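Local structure of uncharacterized NTF-2 like protein (Burkholderia xenovorans LB400, 3EN8) at residues R68-E73 against W77-S82; D28-D33 against V104-Y109; G21-E26 against L54-P59; Y81-S84 against P89-T92. The protein is of unknown function but has the SnoaL-like, NTF2-type fold and binds calcium in the crystal, where two copies form the assembly. All blocks are in the same frame, centred on the assembly; numbering follows the deposited sequence. Where two conformers were deposited one is given.

Interaction 1 of 4, residues R68-E73 against W77-S82; sequences RRIQGE and WITEYS
Glu-80 O takes two backbone N-H groups, from Arg-68 N at 2.8 Å and Arg-69 N at 3.1 Å, both arriving from the same face of its carbonyl plane. Two residues set against one make this a classic beta bulge. Within the bulge Glu-80 N returns a nearly straight bond (174°) to Arg-69 O; past it Gln-71 and Ile-78 exchange a reciprocal pair. At the far end the six-membered ring of Trp-77 lies across Gly-72, whose CA sits 3.4 Å from the ring centroid in a CH-pi contact over the face. CG2 of Ile-70 meets the same ring at its edge, 3.9 Å from CE3. These strands, 64-73 and 76-85, form an antiparallel hairpin of the curved NTF2-like sheet, and helix 3-20 covers the face bearing Ile-70 and Trp-77. On the other face Glu-80 has CG anti to its carbonyl carbon (chi1 -64°) and an extended chain beyond, which carries the carboxylate to two waters. One joins Arg-68 NE to Glu-80 OE1, 2.7 Å from each, and the second joins Arg-69 NH1 to Glu-80 OE2. Further out, Arg-68 makes a salt bridge with the C-terminal carboxylate of Gly-128. The second subunit lies against this face: its Tyr-109 hydroxyl bonds to Glu-80 OE1, and its Glu-97 forms a salt bridge with Arg-69 NH1.

Interaction 2 of 4, residues D28-D33 against V104-Y109; sequences DIYDDD and VHETQY. With CA (calcium ion), chain B.
A buried tyrosine-carboxylate hydrogen bond joins Tyr-30, on the short strand 30-31, to Glu-106 on strand 102-111 of the NTF2-like sheet, a position consistent with the interior of that cone-shaped fold. The phenol OH of Tyr-30 donates to Glu-106 OE1 at 2.5 Å, on the syn side and 27° out of the carboxylate plane, and the acid oxygen lies at the edge of the ring, near its plane. Glu-106 reaches that far because its chain is extended, with CG anti to the backbone N (chi1 178°). A water closes a small ring by donating to Tyr-30 OH and to Glu-106 OE2. Arg-55 of helix 48-57 grips both partners, with a salt bridge to Glu-106 OE1 and a hydrogen bond to the phenol oxygen. Nearer the surface, Asp-31 CB rests 4.0 Å from Val-104 CG1, next to the corners the backbone turns at Asp-32 and Asp-33 and at Val-104. Asp-31 OD2 accepts from Asp-33 N, an Asx turn leading into the calcium ligands. The calcium ion is held by Asp-32 OD2 at 2.2 Å, Asp-33 OD2 at 2.4 Å and a water that also donates to Asp-33 OD1.

Interaction 3 of 4, residues G21-E26 against L54-P59; sequences GDFDAE and LRSHHP
A CH-pi contact of Ser-56 with the Phe-23 ring joins the short, weakly bonded helix 23-26 to the last turn of helix 48-57, two of the helices that lie against the sheet in the NTF2-like fold. Phe-23 has CG anti to its carbonyl carbon (chi1 -59°), and the ring turns one face to Ser-56, whose CA sits 3.9 Å from the centroid and 12° off the ring normal. On the opposite face lies Gly-21 O, offset toward the rim, so the ring is wedged between its own turn and the neighbouring helix. Ser-56 OG hydrogen-bonds to Gln-52 O, one turn back in its own helix. Electrostatics add a looser link. Glu-26 OE2 stands 4.3 Å from Arg-55 NH1, well out of the guanidinium plane, so the two share only an attraction of charges. Their closer partners lie elsewhere: Glu-26 OE2 bonds to Ser-18 of helix 3-20, while Arg-55 reaches inward to Tyr-30, Glu-106 and Gln-108. Capping bonds shape the backbone on the Phe-23 side. Gly-21, with positive phi, is the C-prime residue of the Schellman motif that ends helix 3-20, and Asp-22 follows at once as the N-cap of the next helix. Its OD1 accepts from Ala-25 N at 3.1 Å, the donor standing above the carboxylate plane.

Interaction 4 of 4, residues Y81-S84 against P89-T92; sequences YSIS and PAYT
Tyr-81 holds CG between its backbone N and carbonyl carbon (chi1 63°), which swings the ring over the neighbouring strand and onto Thr-92. Thr-92 in turn places CG2 anti to its own N, directing the methyl at the phenol end of the ring. CB of Thr-92 stands over the ring face, 3.9 Å from the centroid in a CH-pi contact, and CG2 comes within 3.4 Å of Tyr-81 CZ. Ile-83 is on the same side of the sheet: its CG1 touches Ala-90 CB at 3.9 Å and lies 3.6 Å from Thr-92 OG1, the two side chains crossing at about a right angle. That hydroxyl gives a weak hydrogen bond back to Ala-90 O. The backbones form an antiparallel ladder in which Tyr-81 with Thr-92 and Ile-83 with Ala-90 are the hydrogen-bonded pairs. In each pair the bond running from strand 89-92 to strand 81-84 is the shorter, 2.8 Å for both Thr-92 N to Tyr-81 O and Ala-90 N to Ile-83 O. Between them, Ser-82 CA makes a CA-H...O contact of 3.3 Å with Ala-90 O. Ser-82 and Tyr-91, like Ser-84 and Pro-89, form the non-hydrogen-bonded pairs and carry their side chains on the other face. The contact belongs to the hairpin of strands 76-85 and 88-99. Trp-15 of helix 3-20 and Phe-65 of strand 64-73 meet the Tyr-81 ring, its hydroxyl bonds to Gln-108 on strand 102-111, and Phe-110 of that strand packs on Ile-83 and Thr-92.

How the interactions relate
From the N terminus, helix 3-20 leads into 21-26, where interaction 3 opens; it closes at 54-59, tying the short helix to helix 48-57. Interaction 2 opens at 28-33, before that closure, and closes only at 104-109, so the two loops cross, and Arg-55 bonds to both Tyr-30 and Glu-106 where they meet. Interactions 1 and 4 are nested inside the loop of interaction 2. They follow each other as successive hairpins sharing Tyr-81 and Ser-82, and join strands 64-73, 76-85 and 88-99. Strand 102-111 then extends the same sheet, and the bond from Tyr-81 OH to Gln-108 NE2 connects both hairpin contacts to interaction 2.

Interaction 1 of 4, residues R68-E73 against W77-S82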
loop_
_atom_site.group_PDB
_atom_site.type_symbol
_atom_site.label_atom_id
_atom_site.label_comp_id
_atom_site.label_asym_id
_atom_site.label_seq_id
_atom_site.Cartn_x
_atom_site.Cartn_y
_atom_site.Cartn_z
ATOM N N ARG A 68 6.192 9.611 4.443
ATOM C CA ARG A 68 5.725 9.158 5.767
ATOM C C ARG A 68 6.623 8.051 6.329
ATOM O O ARG A 68 7.139 8.066 7.460
ATOM C CB ARG A 68 4.292 8.615 5.674
ATOM C CG ARG A 68 3.739 8.186 7.024
ATOM C CD ARG A 68 2.346 7.558 6.947
ATOM N NE ARG A 68 1.842 7.129 8.264
ATOM C CZ ARG A 68 1.112 7.899 9.072
ATOM N NH1 ARG A 68 0.827 9.150 8.747
ATOM N NH2 ARG A 68 0.692 7.429 10.243
ATOM N N ARG A 69 6.820 7.080 5.495
ATOM C CA ARG A 69 7.613 5.888 5.876
ATOM C C ARG A 69 8.066 5.090 4.669
ATOM O O ARG A 69 7.322 4.915 3.710
ATOM C CB ARG A 69 6.786 4.967 6.767
ATOM C CG ARG A 69 7.577 3.797 7.324
ATOM C CD ARG A 69 6.765 2.982 8.293
ATOM N NE ARG A 69 7.647 2.006 8.952
ATOM C CZ ARG A 69 7.196 0.959 9.623
ATOM N NH1 ARG A 69 5.890 0.735 9.692
ATOM N NH2 ARG A 69 8.035 0.126 10.191
ATOM N N ILE A 70 9.296 4.568 4.761
ATOM C CA ILE A 70 9.807 3.619 3.770
ATOM C C ILE A 70 10.240 2.343 4.487
ATOM O O ILE A 70 10.960 2.380 5.452
ATOM C CB ILE A 70 11.017 4.176 2.967
ATOM C CG1 ILE A 70 10.652 5.438 2.201
ATOM C CG2 ILE A 70 11.596 3.108 1.985
ATOM C CD1 ILE A 70 11.872 6.365 1.860
ATOM N N GLN A 71 9.691 1.244 4.008
ATOM C CA GLN A 71 10.045 -0.114 4.489
ATOM C C GLN A 71 10.527 -0.936 3.331
ATOM O O GLN A 71 10.090 -0.763 2.202
ATOM C CB GLN A 71 8.825 -0.826 5.094
ATOM C CG GLN A 71 8.235 -0.165 6.316
ATOM C CD GLN A 71 7.108 -0.977 6.854
ATOM O OE1 GLN A 71 7.335 -1.995 7.516
ATOM N NE2 GLN A 71 5.902 -0.602 6.522
ATOM N N GLY A 72 11.448 -1.842 3.615
ATOM C CA GLY A 72 11.925 -2.692 2.563
ATOM C C GLY A 72 12.687 -3.855 3.110
ATOM O O GLY A 72 13.315 -3.794 4.169
ATOM N N GLU A 73 12.561 -4.918 2.376
ATOM C CA GLU A 73 13.357 -6.143 2.611
ATOM C C GLU A 73 13.720 -6.745 1.267
ATOM O O GLU A 73 12.884 -6.927 0.414
ATOM C CB GLU A 73 12.550 -7.131 3.455
ATOM C CG GLU A 73 13.219 -8.433 3.655
ATOM C CD GLU A 73 14.391 -8.352 4.595
ATOM O OE1 GLU A 73 14.559 -7.305 5.264
ATOM O OE2 GLU A 73 15.148 -9.343 4.639
ATOM N N TRP A 77 9.934 -3.203 -1.726
ATOM C CA TRP A 77 9.976 -1.882 -1.111
ATOM C C TRP A 77 8.598 -1.224 -1.132
ATOM O O TRP A 77 7.826 -1.341 -2.075
ATOM C CB TRP A 77 11.049 -1.024 -1.789
ATOM C CG TRP A 77 12.397 -1.620 -1.431
ATOM C CD1 TRP A 77 12.980 -2.704 -1.998
ATOM C CD2 TRP A 77 13.229 -1.234 -0.341
ATOM N NE1 TRP A 77 14.145 -3.034 -1.325
ATOM C CE2 TRP A 77 14.302 -2.147 -0.289
ATOM C CE3 TRP A 77 13.166 -0.207 0.618
ATOM C CZ2 TRP A 77 15.310 -2.029 0.647
ATOM C CZ3 TRP A 77 14.130 -0.126 1.541
ATOM C CH2 TRP A 77 15.201 -1.038 1.562
ATOM N N ILE A 78 8.300 -0.555 -0.038
ATOM C CA ILE A 78 7.047 0.168 0.052
ATOM C C ILE A 78 7.167 1.508 0.752
ATOM O O ILE A 78 7.634 1.636 1.880
ATOM C CB ILE A 78 5.917 -0.698 0.642
ATOM C CG1 ILE A 78 4.593 0.051 0.493
ATOM C CG2 ILE A 78 6.194 -1.138 2.098
ATOM C CD1 ILE A 78 3.391 -0.804 0.859
ATOM N N THR A 79 6.726 2.502 0.014
ATOM C CA THR A 79 6.822 3.895 0.436
ATOM C C THR A 79 5.413 4.412 0.635
ATOM O O THR A 79 4.544 4.301 -0.238
ATOM C CB THR A 79 7.597 4.801 -0.571
ATOM O OG1 THR A 79 8.916 4.318 -0.785
ATOM C CG2 THR A 79 7.632 6.263 -0.053
ATOM N N GLU A 80 5.221 4.959 1.823
ATOM C CA GLU A 80 4.020 5.663 2.199
ATOM C C GLU A 80 4.346 7.131 2.202
ATOM O O GLU A 80 5.319 7.568 2.820
ATOM C CB GLU A 80 3.551 5.236 3.602
ATOM C CG GLU A 80 3.115 3.754 3.755
ATOM C CD GLU A 80 2.951 3.409 5.190
ATOM O OE1 GLU A 80 2.014 3.969 5.793
ATOM O OE2 GLU A 80 3.768 2.600 5.709
ATOM N N TYR A 81 3.543 7.898 1.513
ATOM C CA TYR A 81 3.882 9.336 1.344
ATOM C C TYR A 81 2.649 10.080 1.009
ATOM O O TYR A 81 1.668 9.496 0.654
ATOM C CB TYR A 81 4.959 9.572 0.280
ATOM C CG TYR A 81 4.670 9.178 -1.180
ATOM C CD1 TYR A 81 4.703 7.833 -1.597
ATOM C CD2 TYR A 81 4.416 10.130 -2.137
ATOM C CE1 TYR A 81 4.466 7.488 -2.900
ATOM C CE2 TYR A 81 4.190 9.791 -3.477
ATOM C CZ TYR A 81 4.213 8.445 -3.861
ATOM O OH TYR A 81 3.977 8.118 -5.207
ATOM N N SER A 82 2.734 11.395 1.158
ATOM C CA SER A 82 1.634 12.299 0.815
ATOM C C SER A 82 2.057 13.204 -0.354
ATOM O O SER A 82 3.214 13.664 -0.473
ATOM C CB SER A 82 1.234 13.155 2.028
ATOM O OG SER A 82 0.677 12.347 3.043
HETATM O O HOH W 1 2.638 4.547 8.407
HETATM O O HOH W 2 3.545 1.755 8.205
#

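Interaction 2 of 4, residues D28-D33 against V104-Y109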
loop_
_atom_site.group_PDB
_atom_site.type_symbol
_atom_site.label_atom_id
_atom_site.label_comp_id
_atom_site.label_asym_id
_atom_site.label_seq_id
_atom_site.Cartn_x
_atom_site.Cartn_y
_atom_site.Cartn_z
ATOM N N ASP A 28 15.286 7.747 -12.824
ATOM C CA ASP A 28 16.591 7.092 -12.906
ATOM C C ASP A 28 16.536 5.693 -12.332
ATOM O O ASP A 28 17.267 4.788 -12.729
ATOM C CB ASP A 28 17.638 7.876 -12.123
ATOM C CG ASP A 28 18.990 7.214 -12.164
ATOM O OD1 ASP A 28 19.534 7.136 -13.280
ATOM O OD2 ASP A 28 19.491 6.764 -11.105
ATOM N N ILE A 29 15.639 5.544 -11.376
ATOM C CA ILE A 29 15.554 4.316 -10.549
ATOM C C ILE A 29 14.943 3.126 -11.292
ATOM O O ILE A 29 15.030 1.988 -10.844
ATOM C CB ILE A 29 14.784 4.559 -9.205
ATOM C CG1 ILE A 29 15.234 3.543 -8.149
ATOM C CG2 ILE A 29 13.227 4.504 -9.428
ATOM C CD1 ILE A 29 14.667 3.823 -6.700
ATOM N N TYR A 30 14.327 3.382 -12.444
ATOM C CA TYR A 30 13.557 2.319 -13.148
ATOM C C TYR A 30 14.364 1.562 -14.164
ATOM O O TYR A 30 15.180 2.110 -14.886
ATOM C CB TYR A 30 12.295 2.847 -13.877
ATOM C CG TYR A 30 11.335 3.518 -12.953
ATOM C CD1 TYR A 30 10.392 2.779 -12.243
ATOM C CD2 TYR A 30 11.369 4.920 -12.775
ATOM C CE1 TYR A 30 9.521 3.391 -11.347
ATOM C CE2 TYR A 30 10.485 5.545 -11.908
ATOM C CZ TYR A 30 9.558 4.790 -11.202
ATOM O OH TYR A 30 8.693 5.370 -10.305
ATOM N N ASP A 31 14.097 0.274 -14.237
ATOM C CA ASP A 31 14.472 -0.456 -15.447
ATOM C C ASP A 31 13.795 0.185 -16.648
ATOM O O ASP A 31 12.711 0.723 -16.538
ATOM C CB ASP A 31 14.021 -1.904 -15.363
ATOM C CG ASP A 31 14.518 -2.729 -16.516
ATOM O OD1 ASP A 31 15.682 -3.160 -16.461
ATOM O OD2 ASP A 31 13.750 -2.973 -17.466
ATOM N N ASP A 32 14.411 0.035 -17.811
ATOM C CA ASP A 32 13.834 0.590 -19.042
ATOM C C ASP A 32 12.428 0.081 -19.320
ATOM O O ASP A 32 11.565 0.817 -19.812
ATOM C CB ASP A 32 14.748 0.359 -20.247
ATOM C CG ASP A 32 14.781 -1.096 -20.705
ATOM O OD1 ASP A 32 14.712 -1.996 -19.832
ATOM O OD2 ASP A 32 14.884 -1.346 -21.953
ATOM N N ASP A 33 12.208 -1.180 -18.984
ATOM C CA ASP A 33 10.939 -1.843 -19.249
ATOM C C ASP A 33 10.036 -1.916 -18.012
ATOM O O ASP A 33 9.107 -2.715 -17.947
ATOM C CB ASP A 33 11.168 -3.242 -19.807
ATOM C CG ASP A 33 12.015 -3.226 -21.038
ATOM O OD1 ASP A 33 11.632 -2.574 -22.002
ATOM O OD2 ASP A 33 13.086 -3.819 -20.993
ATOM N N VAL A 104 11.427 -2.809 -11.427
ATOM C CA VAL A 104 10.854 -3.432 -12.617
ATOM C C VAL A 104 9.335 -3.359 -12.627
ATOM O O VAL A 104 8.694 -3.509 -13.678
ATOM C CB VAL A 104 11.325 -4.890 -12.793
ATOM C CG1 VAL A 104 12.867 -4.944 -12.966
ATOM C CG2 VAL A 104 10.830 -5.826 -11.628
ATOM N N HIS A 105 8.776 -3.195 -11.437
ATOM C CA HIS A 105 7.313 -3.101 -11.258
ATOM C C HIS A 105 6.969 -2.211 -10.055
ATOM O O HIS A 105 7.415 -2.421 -8.937
ATOM C CB HIS A 105 6.717 -4.508 -11.112
ATOM C CG HIS A 105 5.208 -4.579 -11.200
ATOM N ND1 HIS A 105 4.541 -5.787 -11.249
ATOM C CD2 HIS A 105 4.250 -3.621 -11.247
ATOM C CE1 HIS A 105 3.236 -5.569 -11.340
ATOM N NE2 HIS A 105 3.028 -4.263 -11.322
ATOM N N GLU A 106 6.209 -1.174 -10.331
ATOM C CA GLU A 106 5.694 -0.286 -9.295
ATOM C C GLU A 106 4.195 -0.404 -9.330
ATOM O O GLU A 106 3.627 -0.497 -10.394
ATOM C CB GLU A 106 6.095 1.164 -9.587
ATOM C CG GLU A 106 5.548 2.164 -8.563
ATOM C CD GLU A 106 6.097 3.582 -8.742
ATOM O OE1 GLU A 106 6.684 3.918 -9.814
ATOM O OE2 GLU A 106 5.913 4.367 -7.777
ATOM N N THR A 107 3.578 -0.419 -8.156
ATOM C CA THR A 107 2.118 -0.326 -8.033
ATOM C C THR A 107 1.811 0.820 -7.087
ATOM O O THR A 107 2.294 0.851 -5.939
ATOM C CB THR A 107 1.556 -1.604 -7.423
ATOM O OG1 THR A 107 2.118 -2.732 -8.082
ATOM C CG2 THR A 107 0.003 -1.640 -7.525
ATOM N N GLN A 108 0.987 1.731 -7.556
ATOM C CA GLN A 108 0.602 2.879 -6.770
ATOM C C GLN A 108 -0.899 2.933 -6.453
ATOM O O GLN A 108 -1.751 2.616 -7.276
ATOM C CB GLN A 108 1.019 4.171 -7.470
ATOM C CG GLN A 108 2.504 4.522 -7.414
ATOM C CD GLN A 108 2.824 5.784 -8.244
ATOM O OE1 GLN A 108 2.654 5.799 -9.454
ATOM N NE2 GLN A 108 3.332 6.826 -7.583
ATOM N N TYR A 109 -1.160 3.351 -5.224
ATOM C CA TYR A 109 -2.495 3.668 -4.733
ATOM C C TYR A 109 -2.543 5.105 -4.181
ATOM O O TYR A 109 -1.642 5.551 -3.482
ATOM C CB TYR A 109 -2.832 2.742 -3.588
ATOM C CG TYR A 109 -3.074 1.312 -4.002
ATOM C CD1 TYR A 109 -2.046 0.426 -4.114
ATOM C CD2 TYR A 109 -4.364 0.875 -4.331
ATOM C CE1 TYR A 109 -2.264 -0.899 -4.495
ATOM C CE2 TYR A 109 -4.600 -0.446 -4.679
ATOM C CZ TYR A 109 -3.563 -1.313 -4.772
ATOM O OH TYR A 109 -3.817 -2.586 -5.147
HETATM CA CA CA B . 14.407 -3.225 -22.919
HETATM O O HOH W 3 7.253 6.771 -7.979
HETATM O O HOH W 4 12.716 -2.565 -24.400
#

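Interaction 3 of 4, residues G21-E26 against L54-P59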
loop_
_atom_site.group_PDB
_atom_site.type_symbol
_atom_site.label_atom_id
_atom_site.label_comp_id
_atom_site.label_asym_id
_atom_site.label_seq_id
_atom_site.Cartn_x
_atom_site.Cartn_y
_atom_site.Cartn_z
ATOM N N GLY A 21 10.398 17.930 -8.635
ATOM C CA GLY A 21 9.870 17.963 -10.006
ATOM C C GLY A 21 10.967 17.743 -11.025
ATOM O O GLY A 21 10.882 18.167 -12.177
ATOM N N ASP A 22 12.025 17.108 -10.554
ATOM C CA ASP A 22 13.150 16.675 -11.401
ATOM C C ASP A 22 12.815 15.328 -12.052
ATOM O O ASP A 22 13.190 14.280 -11.565
ATOM C CB ASP A 22 14.449 16.576 -10.595
ATOM C CG ASP A 22 15.671 16.334 -11.478
ATOM O OD1 ASP A 22 15.485 15.931 -12.650
ATOM O OD2 ASP A 22 16.817 16.516 -10.993
ATOM N N PHE A 23 12.130 15.393 -13.189
ATOM C CA PHE A 23 11.494 14.196 -13.767
ATOM C C PHE A 23 12.539 13.224 -14.267
ATOM O O PHE A 23 12.329 12.014 -14.253
ATOM C CB PHE A 23 10.520 14.553 -14.888
ATOM C CG PHE A 23 9.414 15.459 -14.440
ATOM C CD1 PHE A 23 8.442 15.004 -13.577
ATOM C CD2 PHE A 23 9.356 16.763 -14.869
ATOM C CE1 PHE A 23 7.428 15.857 -13.145
ATOM C CE2 PHE A 23 8.343 17.605 -14.442
ATOM C CZ PHE A 23 7.385 17.136 -13.581
ATOM N N ASP A 24 13.697 13.756 -14.634
ATOM C CA ASP A 24 14.796 12.897 -15.096
ATOM C C ASP A 24 15.284 12.085 -13.906
ATOM O O ASP A 24 15.389 10.863 -13.957
ATOM C CB ASP A 24 15.967 13.701 -15.681
ATOM C CG ASP A 24 15.753 14.097 -17.124
ATOM O OD1 ASP A 24 14.819 13.564 -17.762
ATOM O OD2 ASP A 24 16.530 14.960 -17.619
ATOM N N ALA A 25 15.565 12.793 -12.827
ATOM C CA ALA A 25 16.124 12.162 -11.627
ATOM C C ALA A 25 15.108 11.183 -11.061
ATOM O O ALA A 25 15.450 10.110 -10.563
ATOM C CB ALA A 25 16.526 13.213 -10.570
ATOM N N GLU A 26 13.851 11.566 -11.196
ATOM C CA GLU A 26 12.740 10.788 -10.662
ATOM C C GLU A 26 12.623 9.445 -11.357
ATOM O O GLU A 26 12.032 8.521 -10.817
ATOM C CB GLU A 26 11.424 11.550 -10.775
ATOM C CG GLU A 26 10.265 10.873 -10.101
ATOM C CD GLU A 26 8.961 11.619 -10.261
ATOM O OE1 GLU A 26 8.943 12.635 -10.958
ATOM O OE2 GLU A 26 7.968 11.187 -9.649
ATOM N N LEU A 54 4.350 10.681 -19.085
ATOM C CA LEU A 54 2.970 10.762 -18.601
ATOM C C LEU A 54 2.949 11.569 -17.311
ATOM O O LEU A 54 2.129 12.473 -17.147
ATOM C CB LEU A 54 2.336 9.378 -18.419
ATOM C CG LEU A 54 1.960 8.657 -19.717
ATOM C CD1 LEU A 54 1.525 7.202 -19.429
ATOM C CD2 LEU A 54 0.875 9.430 -20.515
ATOM N N ARG A 55 3.897 11.286 -16.420
ATOM C CA ARG A 55 3.924 11.982 -15.118
ATOM C C ARG A 55 4.244 13.468 -15.296
ATOM O O ARG A 55 3.726 14.332 -14.580
ATOM C CB ARG A 55 4.922 11.346 -14.150
ATOM C CG ARG A 55 4.388 10.046 -13.512
ATOM C CD ARG A 55 5.492 9.304 -12.780
ATOM N NE ARG A 55 5.010 8.155 -12.033
ATOM C CZ ARG A 55 5.828 7.274 -11.472
ATOM N NH1 ARG A 55 7.122 7.432 -11.605
ATOM N NH2 ARG A 55 5.349 6.273 -10.755
ATOM N N SER A 56 5.081 13.737 -16.284
ATOM C CA SER A 56 5.631 15.090 -16.494
ATOM C C SER A 56 4.552 15.978 -17.061
ATOM O O SER A 56 4.569 17.212 -16.927
ATOM C CB SER A 56 6.817 15.070 -17.459
ATOM O OG SER A 56 7.982 14.682 -16.776
ATOM N N HIS A 57 3.620 15.309 -17.706
ATOM C CA HIS A 57 2.554 15.955 -18.461
ATOM C C HIS A 57 1.457 16.349 -17.508
ATOM O O HIS A 57 0.967 17.486 -17.477
ATOM C CB HIS A 57 1.967 14.985 -19.494
ATOM C CG HIS A 57 0.895 15.595 -20.341
ATOM N ND1 HIS A 57 -0.446 15.336 -20.148
ATOM C CD2 HIS A 57 0.965 16.486 -21.356
ATOM C CE1 HIS A 57 -1.154 16.026 -21.028
ATOM N NE2 HIS A 57 -0.322 16.733 -21.769
ATOM N N HIS A 58 1.048 15.344 -16.763
ATOM C CA HIS A 58 0.026 15.507 -15.730
ATOM C C HIS A 58 0.025 14.363 -14.722
ATOM O O HIS A 58 0.003 13.196 -15.117
ATOM C CB HIS A 58 -1.350 15.634 -16.376
ATOM C CG HIS A 58 -2.454 15.811 -15.387
ATOM N ND1 HIS A 58 -2.983 17.046 -15.076
ATOM C CD2 HIS A 58 -3.101 14.914 -14.604
ATOM C CE1 HIS A 58 -3.922 16.899 -14.159
ATOM N NE2 HIS A 58 -4.016 15.615 -13.858
ATOM N N PRO A 59 -0.011 14.690 -13.413
ATOM C CA PRO A 59 -0.276 16.030 -12.868
ATOM C C PRO A 59 0.952 16.933 -12.746
ATOM O O PRO A 59 0.858 18.081 -12.320
ATOM C CB PRO A 59 -0.830 15.721 -11.469
ATOM C CG PRO A 59 -0.123 14.471 -11.064
ATOM C CD PRO A 59 0.139 13.685 -12.345
#

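Interaction 4 of 4, residues Y81-S84 against P89-T92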
loop_
_atom_site.group_PDB
_atom_site.type_symbol
_atom_site.label_atom_id
_atom_site.label_comp_id
_atom_site.label_asym_id
_atom_site.label_seq_id
_atom_site.Cartn_x
_atom_site.Cartn_y
_atom_site.Cartn_z
ATOM N N TYR A 81 3.543 7.898 1.513
ATOM C CA TYR A 81 3.882 9.336 1.344
ATOM C C TYR A 81 2.649 10.080 1.009
ATOM O O TYR A 81 1.668 9.496 0.654
ATOM C CB TYR A 81 4.959 9.572 0.280
ATOM C CG TYR A 81 4.670 9.178 -1.180
ATOM C CD1 TYR A 81 4.703 7.833 -1.597
ATOM C CD2 TYR A 81 4.416 10.130 -2.137
ATOM C CE1 TYR A 81 4.466 7.488 -2.900
ATOM C CE2 TYR A 81 4.190 9.791 -3.477
ATOM C CZ TYR A 81 4.213 8.445 -3.861
ATOM O OH TYR A 81 3.977 8.118 -5.207
ATOM N N SER A 82 2.734 11.395 1.158
ATOM C CA SER A 82 1.634 12.299 0.815
ATOM C C SER A 82 2.057 13.204 -0.354
ATOM O O SER A 82 3.214 13.664 -0.473
ATOM C CB SER A 82 1.234 13.155 2.028
ATOM O OG SER A 82 0.677 12.347 3.043
ATOM N N ILE A 83 1.117 13.380 -1.262
ATOM C CA ILE A 83 1.253 14.336 -2.349
ATOM C C ILE A 83 0.051 15.284 -2.326
ATOM O O ILE A 83 -1.044 14.893 -1.934
ATOM C CB ILE A 83 1.338 13.619 -3.713
ATOM C CG1 ILE A 83 0.049 12.900 -4.071
ATOM C CG2 ILE A 83 2.485 12.616 -3.714
ATOM C CD1 ILE A 83 0.089 12.223 -5.429
ATOM N N SER A 84 0.226 16.527 -2.718
ATOM C CA SER A 84 -0.914 17.417 -2.682
ATOM C C SER A 84 -0.867 18.430 -3.814
ATOM O O SER A 84 0.191 18.897 -4.213
ATOM C CB SER A 84 -0.976 18.115 -1.314
ATOM O OG SER A 84 -2.031 19.033 -1.208
ATOM N N PRO A 89 -4.860 16.707 -0.428
ATOM C CA PRO A 89 -3.799 15.721 -0.337
ATOM C C PRO A 89 -4.279 14.319 -0.639
ATOM O O PRO A 89 -5.484 13.967 -0.531
ATOM C CB PRO A 89 -3.372 15.842 1.120
ATOM C CG PRO A 89 -4.727 16.021 1.799
ATOM C CD PRO A 89 -5.404 17.037 0.905
ATOM N N ALA A 90 -3.320 13.532 -1.064
ATOM C CA ALA A 90 -3.525 12.107 -1.251
ATOM C C ALA A 90 -2.505 11.337 -0.443
ATOM O O ALA A 90 -1.305 11.578 -0.527
ATOM C CB ALA A 90 -3.424 11.751 -2.698
ATOM N N TYR A 91 -3.038 10.437 0.370
ATOM C CA TYR A 91 -2.241 9.417 1.067
ATOM C C TYR A 91 -1.926 8.341 0.051
ATOM O O TYR A 91 -2.815 7.586 -0.408
ATOM C CB TYR A 91 -3.016 8.834 2.266
ATOM C CG TYR A 91 -3.086 9.734 3.455
ATOM C CD1 TYR A 91 -2.094 9.720 4.423
ATOM C CD2 TYR A 91 -4.161 10.622 3.616
ATOM C CE1 TYR A 91 -2.154 10.572 5.531
ATOM C CE2 TYR A 91 -4.234 11.471 4.721
ATOM C CZ TYR A 91 -3.226 11.448 5.674
ATOM O OH TYR A 91 -3.275 12.283 6.772
ATOM N N THR A 92 -0.639 8.278 -0.286
ATOM C CA THR A 92 -0.145 7.492 -1.399
ATOM C C THR A 92 0.741 6.344 -0.906
ATOM O O THR A 92 1.403 6.396 0.131
ATOM C CB THR A 92 0.567 8.407 -2.442
ATOM O OG1 THR A 92 -0.283 9.522 -2.765
ATOM C CG2 THR A 92 0.865 7.626 -3.735
#